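Local coordinates for protein lovastatin nonaketide synthase mokA (Monascus pilosus, PDB 6AD3) that builds the polyketide chain of lovastatin (monacolin K) in nine iterative steps, this chain being its condensation domain, at residues I97-I110 and I449-R463. The protein carries 1 engineered substitution. Sequence-based numbering, arbitrary orientation.
Sequences IFNNTIGMFMTGSI and IGSAKMTEVIATRER
Phe105 and Ile458 make the closest apolar contact between antiparallel strands 100-107 and 453-460: the ring's CE2 lies 3.4 Å from Ile458 CD1. Glu456 runs alongside the same ring, its carboxylate turned 33° from the ring plane and salt-bridged to Arg165, which also forms a cation-pi contact with Phe105. On the opposite sheet face, Met104, with CG anti to the backbone N (chi1 -170°) and the chain then folded back, crosses Met454 at about a right angle. Its SD sits 3.6 Å from Met454 CB and its CE reaches Val457 CB. Backbone bonds, such as Gly103 N to Ile458 O (2.7 Å), run on either side of a beta bulge at Thr455, beyond which Thr107 and Lys453 pair again. The looser margins hold exposed Ser109, Ser451 and Lys453, and a water links Thr455 OG1 to Thr107 OG1, which also bonds Glu199. At the other end, Asn100 OD1 accepts Glu462 N at 3.0 Å, 48° out of the carbonyl plane, and Ile97 CG2 lies over one face of the Arg463 guanidinium. Strand 453-460 is an edge strand of a mixed sheet; strand 100-107 separates it from strand 199-206, with helix 165-176 on the Ile458 face and helix 213-227 on the Met104 face.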
loop_
_atom_site.group_PDB
_atom_site.type_symbol
_atom_site.label_atom_id
_atom_site.label_comp_id
_atom_site.label_asym_id
_atom_site.label_seq_id
_atom_site.Cartn_x
_atom_site.Cartn_y
_atom_site.Cartn_z
ATOM N N ILE A 97 -14.425 -3.844 2.738
ATOM C CA ILE A 97 -13.628 -3.445 1.551
ATOM C C ILE A 97 -12.214 -3.042 1.950
ATOM O O ILE A 97 -11.356 -2.884 1.091
ATOM C CB ILE A 97 -14.298 -2.271 0.749
ATOM C CG1 ILE A 97 -14.351 -1.010 1.579
ATOM C CG2 ILE A 97 -15.693 -2.632 0.265
ATOM C CD1 ILE A 97 -14.723 0.210 0.773
ATOM N N PHE A 98 -11.964 -2.848 3.247
ATOM C CA PHE A 98 -10.632 -2.426 3.732
ATOM C C PHE A 98 -9.854 -3.595 4.332
ATOM O O PHE A 98 -8.765 -3.422 4.884
ATOM C CB PHE A 98 -10.752 -1.311 4.764
ATOM C CG PHE A 98 -11.395 -0.067 4.250
ATOM C CD1 PHE A 98 -10.942 0.554 3.112
ATOM C CD2 PHE A 98 -12.522 0.444 4.878
ATOM C CE1 PHE A 98 -11.602 1.656 2.581
ATOM C CE2 PHE A 98 -13.187 1.539 4.355
ATOM C CZ PHE A 98 -12.668 2.207 3.261
ATOM N N ASN A 99 -10.332 -4.804 4.098
ATOM C CA ASN A 99 -9.537 -5.972 4.394
ATOM C C ASN A 99 -8.291 -6.023 3.494
ATOM O O ASN A 99 -8.290 -5.501 2.373
ATOM C CB ASN A 99 -10.335 -7.258 4.152
ATOM C CG ASN A 99 -11.440 -7.496 5.196
ATOM O OD1 ASN A 99 -11.613 -6.760 6.175
ATOM N ND2 ASN A 99 -12.200 -8.579 4.971
ATOM N N ASN A 100 -7.243 -6.673 4.001
ATOM C CA ASN A 100 -6.026 -6.922 3.222
ATOM C C ASN A 100 -5.657 -8.382 3.324
ATOM O O ASN A 100 -5.666 -8.972 4.430
ATOM C CB ASN A 100 -4.871 -6.086 3.767
ATOM C CG ASN A 100 -5.189 -4.627 3.848
ATOM O OD1 ASN A 100 -5.015 -3.894 2.868
ATOM N ND2 ASN A 100 -5.731 -4.191 4.983
ATOM N N THR A 101 -5.360 -9.003 2.192
ATOM C CA THR A 101 -5.163 -10.440 2.143
ATOM C C THR A 101 -4.062 -10.824 1.155
ATOM O O THR A 101 -4.165 -10.533 -0.029
ATOM C CB THR A 101 -6.478 -11.165 1.764
ATOM O OG1 THR A 101 -7.594 -10.589 2.457
ATOM C CG2 THR A 101 -6.402 -12.662 2.084
ATOM N N ILE A 102 -2.977 -11.403 1.668
ATOM C CA ILE A 102 -1.784 -11.705 0.868
ATOM C C ILE A 102 -1.540 -13.208 0.933
ATOM O O ILE A 102 -1.338 -13.753 2.032
ATOM C CB ILE A 102 -0.531 -11.002 1.429
ATOM C CG1 ILE A 102 -0.792 -9.516 1.604
ATOM C CG2 ILE A 102 0.663 -11.216 0.485
ATOM C CD1 ILE A 102 -1.200 -8.777 0.321
ATOM N N GLY A 103 -1.622 -13.884 -0.232
ATOM C CA GLY A 103 -1.417 -15.338 -0.296
ATOM C C GLY A 103 -0.112 -15.690 -1.015
ATOM O O GLY A 103 0.194 -15.121 -2.041
ATOM N N MET A 104 0.709 -16.514 -0.401
ATOM C CA MET A 104 1.921 -16.963 -1.013
ATOM C C MET A 104 1.852 -18.471 -1.268
ATOM O O MET A 104 1.869 -19.282 -0.325
ATOM C CB MET A 104 3.124 -16.627 -0.158
ATOM C CG MET A 104 4.454 -16.885 -0.898
ATOM S SD MET A 104 4.738 -15.979 -2.480
ATOM C CE MET A 104 5.182 -14.349 -1.879
ATOM N N PHE A 105 1.822 -18.821 -2.537
ATOM C CA PHE A 105 1.916 -20.232 -2.961
ATOM C C PHE A 105 3.336 -20.699 -2.742
ATOM O O PHE A 105 4.287 -20.009 -3.126
ATOM C CB PHE A 105 1.548 -20.373 -4.437
ATOM C CG PHE A 105 0.108 -20.217 -4.712
ATOM C CD1 PHE A 105 -0.776 -21.219 -4.397
ATOM C CD2 PHE A 105 -0.386 -19.043 -5.269
ATOM C CE1 PHE A 105 -2.125 -21.097 -4.699
ATOM C CE2 PHE A 105 -1.733 -18.870 -5.468
ATOM C CZ PHE A 105 -2.595 -19.930 -5.282
ATOM N N MET A 106 3.497 -21.849 -2.083
ATOM C CA MET A 106 4.812 -22.428 -1.885
ATOM C C MET A 106 4.773 -23.928 -1.970
ATOM O O MET A 106 3.761 -24.549 -1.653
ATOM C CB MET A 106 5.481 -21.981 -0.559
ATOM C CG MET A 106 4.637 -22.014 0.704
ATOM S SD MET A 106 5.294 -20.903 2.010
ATOM C CE MET A 106 4.821 -19.333 1.396
ATOM N N THR A 107 5.900 -24.502 -2.366
ATOM C CA THR A 107 5.971 -25.917 -2.658
ATOM C C THR A 107 7.123 -26.526 -1.873
ATOM O O THR A 107 8.242 -26.080 -2.000
ATOM C CB THR A 107 6.190 -26.205 -4.156
ATOM O OG1 THR A 107 5.121 -25.649 -4.931
ATOM C CG2 THR A 107 6.238 -27.715 -4.401
ATOM N N GLY A 108 6.834 -27.503 -1.028
ATOM C CA GLY A 108 7.863 -28.098 -0.225
ATOM C C GLY A 108 7.421 -28.345 1.186
ATOM O O GLY A 108 6.401 -27.807 1.634
ATOM N N SER A 109 8.203 -29.149 1.917
ATOM C CA SER A 109 7.787 -29.606 3.225
ATOM C C SER A 109 7.720 -28.489 4.296
ATOM O O SER A 109 8.711 -27.813 4.578
ATOM C CB SER A 109 8.686 -30.744 3.698
ATOM O OG SER A 109 8.184 -31.257 4.915
ATOM N N ILE A 110 6.555 -28.362 4.925
ATOM C CA ILE A 110 6.399 -27.559 6.124
ATOM C C ILE A 110 5.648 -28.351 7.159
ATOM O O ILE A 110 4.506 -28.746 6.949
ATOM C CB ILE A 110 5.592 -26.295 5.860
ATOM C CG1 ILE A 110 6.218 -25.500 4.709
ATOM C CG2 ILE A 110 5.495 -25.451 7.121
ATOM C CD1 ILE A 110 5.431 -24.263 4.344
ATOM N N ILE A 449 10.068 -20.648 4.057
ATOM C CA ILE A 449 9.763 -21.324 5.327
ATOM C C ILE A 449 10.022 -22.796 5.172
ATOM O O ILE A 449 9.464 -23.437 4.271
ATOM C CB ILE A 449 8.289 -21.158 5.750
ATOM C CG1 ILE A 449 7.961 -19.714 6.063
ATOM C CG2 ILE A 449 7.963 -22.042 6.941
ATOM C CD1 ILE A 449 6.481 -19.442 6.207
ATOM N N GLY A 450 10.896 -23.330 6.014
ATOM C CA GLY A 450 11.214 -24.744 5.990
ATOM C C GLY A 450 11.844 -25.130 4.672
ATOM O O GLY A 450 12.754 -24.450 4.187
ATOM N N SER A 451 11.264 -26.126 4.007
ATOM C CA SER A 451 11.765 -26.543 2.708
ATOM C C SER A 451 10.837 -26.100 1.607
ATOM O O SER A 451 10.913 -26.594 0.478
ATOM C CB SER A 451 11.930 -28.067 2.668
ATOM O OG SER A 451 12.817 -28.485 3.672
ATOM N N ALA A 452 9.893 -25.232 1.931
ATOM C CA ALA A 452 8.980 -24.778 0.920
ATOM C C ALA A 452 9.588 -23.572 0.203
ATOM O O ALA A 452 10.020 -22.628 0.841
ATOM C CB ALA A 452 7.655 -24.421 1.541
ATOM N N LYS A 453 9.460 -23.556 -1.114
ATOM C CA LYS A 453 9.880 -22.421 -1.906
ATOM C C LYS A 453 8.659 -21.724 -2.475
ATOM O O LYS A 453 7.797 -22.351 -3.074
ATOM C CB LYS A 453 10.783 -22.885 -3.044
ATOM C CG LYS A 453 12.113 -23.477 -2.573
ATOM C CD LYS A 453 13.240 -23.174 -3.556
ATOM C CE LYS A 453 14.411 -22.484 -2.878
ATOM N NZ LYS A 453 15.575 -23.400 -2.748
ATOM N N MET A 454 8.672 -20.405 -2.426
ATOM C CA MET A 454 7.589 -19.628 -2.981
ATOM C C MET A 454 7.598 -19.589 -4.460
ATOM O O MET A 454 8.644 -19.498 -5.085
ATOM C CB MET A 454 7.624 -18.200 -2.470
ATOM C CG MET A 454 7.943 -18.117 -1.056
ATOM S SD MET A 454 8.401 -16.442 -0.702
ATOM C CE MET A 454 8.112 -16.423 1.054
ATOM N N THR A 455 6.425 -19.626 -5.043
ATOM C CA THR A 455 6.325 -19.634 -6.484
ATOM C C THR A 455 5.537 -18.432 -7.026
ATOM O O THR A 455 5.632 -18.103 -8.192
ATOM C CB THR A 455 5.666 -20.937 -6.960
ATOM O OG1 THR A 455 4.360 -21.039 -6.390
ATOM C CG2 THR A 455 6.495 -22.157 -6.542
ATOM N N GLU A 456 4.623 -17.882 -6.231
ATOM C CA GLU A 456 3.569 -17.001 -6.773
ATOM C C GLU A 456 2.866 -16.303 -5.619
ATOM O O GLU A 456 2.608 -16.930 -4.592
ATOM C CB GLU A 456 2.537 -17.795 -7.520
ATOM C CG GLU A 456 1.535 -16.941 -8.235
ATOM C CD GLU A 456 0.399 -17.739 -8.838
ATOM O OE1 GLU A 456 0.555 -18.956 -8.990
ATOM O OE2 GLU A 456 -0.596 -17.115 -9.267
ATOM N N VAL A 457 2.591 -15.008 -5.769
ATOM C CA VAL A 457 1.806 -14.278 -4.745
ATOM C C VAL A 457 0.455 -13.841 -5.327
ATOM O O VAL A 457 0.324 -13.610 -6.538
ATOM C CB VAL A 457 2.574 -13.045 -4.214
ATOM C CG1 VAL A 457 2.808 -12.048 -5.337
ATOM C CG2 VAL A 457 1.815 -12.382 -3.061
ATOM N N ILE A 458 -0.583 -13.900 -4.506
ATOM C CA ILE A 458 -1.897 -13.332 -4.830
ATOM C C ILE A 458 -2.075 -12.256 -3.769
ATOM O O ILE A 458 -1.967 -12.544 -2.581
ATOM C CB ILE A 458 -3.095 -14.279 -4.550
ATOM C CG1 ILE A 458 -2.716 -15.720 -4.516
ATOM C CG2 ILE A 458 -4.288 -13.972 -5.433
ATOM C CD1 ILE A 458 -3.923 -16.606 -4.258
ATOM N N ALA A 459 -2.346 -11.032 -4.193
ATOM C CA ALA A 459 -2.479 -9.913 -3.278
ATOM C C ALA A 459 -3.786 -9.200 -3.496
ATOM O O ALA A 459 -4.119 -8.805 -4.608
ATOM C CB ALA A 459 -1.323 -8.932 -3.478
ATOM N N THR A 460 -4.548 -9.054 -2.434
ATOM C CA THR A 460 -5.763 -8.232 -2.485
ATOM C C THR A 460 -5.704 -7.209 -1.331
ATOM O O THR A 460 -6.114 -7.480 -0.207
ATOM C CB THR A 460 -7.042 -9.106 -2.394
ATOM O OG1 THR A 460 -6.977 -10.155 -3.374
ATOM C CG2 THR A 460 -8.260 -8.288 -2.596
ATOM N N ARG A 461 -5.185 -6.039 -1.640
ATOM C CA ARG A 461 -5.124 -4.942 -0.696
ATOM C C ARG A 461 -6.474 -4.226 -0.631
ATOM O O ARG A 461 -7.295 -4.342 -1.555
ATOM C CB ARG A 461 -4.056 -3.950 -1.158
ATOM C CG ARG A 461 -2.663 -4.517 -1.125
ATOM C CD ARG A 461 -1.632 -3.507 -1.606
ATOM N NE ARG A 461 -1.527 -2.394 -0.691
ATOM C CZ ARG A 461 -0.724 -1.349 -0.881
ATOM N NH1 ARG A 461 0.053 -1.288 -1.945
ATOM N NH2 ARG A 461 -0.732 -0.357 -0.019
ATOM N N GLU A 462 -6.685 -3.472 0.438
ATOM C CA GLU A 462 -7.888 -2.690 0.621
ATOM C C GLU A 462 -8.166 -1.840 -0.589
ATOM O O GLU A 462 -7.248 -1.371 -1.241
ATOM C CB GLU A 462 -7.765 -1.769 1.847
ATOM C CG GLU A 462 -6.628 -0.745 1.729
ATOM C CD GLU A 462 -6.595 0.266 2.851
ATOM O OE1 GLU A 462 -7.471 0.203 3.735
ATOM O OE2 GLU A 462 -5.621 1.050 2.911
ATOM N N ARG A 463 -9.445 -1.532 -0.793
ATOM C CA ARG A 463 -9.830 -0.511 -1.767
ATOM C C ARG A 463 -9.382 0.846 -1.271
ATOM O O ARG A 463 -9.174 1.039 -0.069
ATOM C CB ARG A 463 -11.344 -0.489 -1.973
ATOM C CG ARG A 463 -11.881 -1.762 -2.595
ATOM C CD ARG A 463 -13.370 -1.627 -2.919
ATOM N NE ARG A 463 -13.952 -2.894 -3.350
ATOM C CZ ARG A 463 -15.263 -3.088 -3.537
ATOM N NH1 ARG A 463 -16.134 -2.076 -3.425
ATOM N NH2 ARG A 463 -15.693 -4.261 -3.966
HETATM O O HOH W 1 -2.870 -2.246 1.825
HETATM O O HOH W 2 -8.369 -8.555 0.982
HETATM O O HOH W 3 3.983 -23.215 -4.938
#